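Local structure of DNA polymerase III, beta subunit (Eubacterium rectale, 3T0P) at residues S204-G209 / T231-R236. The protein probably forms a ring-shaped, head-to-tail dimeric clamp around DNA that tethers DNA polymerases and other proteins and makes synthesis processive. Numbering follows the deposited sequence.
With EDO (1,2-ethanediol), chain X.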
# COMPACT_ATOMS: atom_id res chain seq x y z
N SER B 204 11.70 -12.52 -8.43
CA SER B 204 11.74 -11.07 -8.50
C SER B 204 11.68 -10.44 -7.09
O SER B 204 12.36 -9.46 -6.83
CB SER B 204 10.58 -10.53 -9.33
OG SER B 204 10.94 -10.53 -10.70
N LYS B 205 10.88 -11.04 -6.20
CA LYS B 205 10.68 -10.56 -4.83
C LYS B 205 11.87 -10.85 -3.89
O LYS B 205 11.94 -10.24 -2.84
CB LYS B 205 9.41 -11.21 -4.24
CG LYS B 205 8.11 -10.82 -4.93
CD LYS B 205 6.98 -11.60 -4.29
CE LYS B 205 5.67 -11.44 -5.00
NZ LYS B 205 4.65 -12.36 -4.43
N ILE B 206 12.76 -11.82 -4.21
CA ILE B 206 13.84 -12.13 -3.27
C ILE B 206 15.23 -11.75 -3.79
O ILE B 206 16.20 -11.82 -3.03
CB ILE B 206 13.82 -13.60 -2.81
CG1 ILE B 206 13.90 -14.62 -3.98
CG2 ILE B 206 12.61 -13.83 -1.92
CD1 ILE B 206 14.14 -16.07 -3.52
N ILE B 207 15.33 -11.35 -5.07
CA ILE B 207 16.59 -10.97 -5.70
C ILE B 207 16.76 -9.46 -5.50
O ILE B 207 15.92 -8.67 -5.96
CB ILE B 207 16.67 -11.46 -7.19
CG1 ILE B 207 17.55 -12.69 -7.30
CG2 ILE B 207 17.13 -10.41 -8.17
CD1 ILE B 207 17.30 -13.51 -8.55
N PRO B 208 17.82 -9.05 -4.77
CA PRO B 208 18.03 -7.61 -4.51
C PRO B 208 18.16 -6.79 -5.79
O PRO B 208 17.57 -5.71 -5.88
CB PRO B 208 19.30 -7.57 -3.67
CG PRO B 208 19.37 -8.92 -3.03
CD PRO B 208 18.85 -9.86 -4.10
N GLY B 209 18.86 -7.35 -6.79
CA GLY B 209 19.02 -6.70 -8.09
C GLY B 209 20.29 -5.89 -8.28
O GLY B 209 20.31 -4.98 -9.12
N THR B 231 21.11 -18.63 -0.97
CA THR B 231 19.83 -19.14 -1.41
C THR B 231 19.92 -19.95 -2.69
O THR B 231 20.71 -19.65 -3.58
CB THR B 231 18.88 -17.94 -1.60
OG1 THR B 231 18.79 -17.27 -0.34
CG2 THR B 231 17.48 -18.32 -2.04
N THR B 232 19.09 -20.99 -2.76
CA THR B 232 18.91 -21.87 -3.91
C THR B 232 17.42 -21.92 -4.20
O THR B 232 16.61 -22.19 -3.32
CB THR B 232 19.51 -23.27 -3.65
OG1 THR B 232 20.87 -23.11 -3.29
CG2 THR B 232 19.44 -24.16 -4.87
N VAL B 233 17.08 -21.61 -5.43
CA VAL B 233 15.73 -21.67 -5.93
C VAL B 233 15.72 -22.78 -6.94
O VAL B 233 16.59 -22.80 -7.82
CB VAL B 233 15.25 -20.32 -6.51
CG1 VAL B 233 13.90 -20.48 -7.19
CG2 VAL B 233 15.18 -19.25 -5.43
N VAL B 234 14.79 -23.74 -6.77
CA VAL B 234 14.62 -24.86 -7.69
C VAL B 234 13.19 -24.87 -8.24
O VAL B 234 12.23 -24.78 -7.48
CB VAL B 234 14.99 -26.21 -7.03
CG1 VAL B 234 14.87 -27.35 -8.04
CG2 VAL B 234 16.40 -26.15 -6.45
N SER B 235 13.05 -24.96 -9.55
CA SER B 235 11.73 -24.96 -10.16
C SER B 235 11.61 -26.00 -11.23
O SER B 235 12.56 -26.23 -11.99
CB SER B 235 11.42 -23.58 -10.75
OG SER B 235 10.20 -23.53 -11.48
N ARG B 236 10.42 -26.62 -11.32
CA ARG B 236 10.07 -27.53 -12.41
C ARG B 236 9.96 -26.70 -13.68
O ARG B 236 9.75 -25.50 -13.59
CB ARG B 236 8.75 -28.24 -12.14
CG ARG B 236 8.79 -29.31 -11.05
CD ARG B 236 7.60 -30.28 -11.15
NE ARG B 236 6.34 -29.61 -11.52
CZ ARG B 236 5.24 -29.58 -10.78
NH1 ARG B 236 5.19 -30.22 -9.62
NH2 ARG B 236 4.16 -28.92 -11.20
C1 EDO X . 23.22 -23.19 -0.36
O1 EDO X . 22.71 -21.99 -0.98
C2 EDO X . 22.11 -24.24 -0.21
O2 EDO X . 20.89 -23.61 0.20
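In the central domain of this sliding clamp, I206, on helix 197-206, packs against strand 231-236 through its aliphatic side chain. Its CD1 meets CG2 of V233 at 3.9 Å, the two side chains reaching toward each other tip to tip, and the same methyl lies 4.3 Å from CG2 of T231. The isoleucine thus ends over two residues that sit two apart on the strand and face the helix. The chi1 of I206 (57°) tucks CG1 in between its own N and C atoms, and the extended chi2 then sends CD1 out to the strand. On V233 it is CG2 that receives this methyl. The touch is small and purely apolar, the backbones staying 9.4 Å apart between the CA atoms of I206 and T231. F228 of the adjacent strand 223-228 and K20 also touch I206, while L52 and I54 of strand 52-58 pack against V233. T231 offers only its methyl here; its hydroxyl OG1 is hydrogen-bonded to T56. On the other side of the strand, OG1 of T232 shares a hydrogen bond of 3.2 Å with O1 of an ethanediol, probably a crystallisation additive. Strand 231-236 pairs antiparallel with strands 52-58 and 223-228, so the contact lies where the N-terminal and central domains share one continuous sheet, and helix-on-sheet packing of this kind is characteristic of the DNA clamp fold.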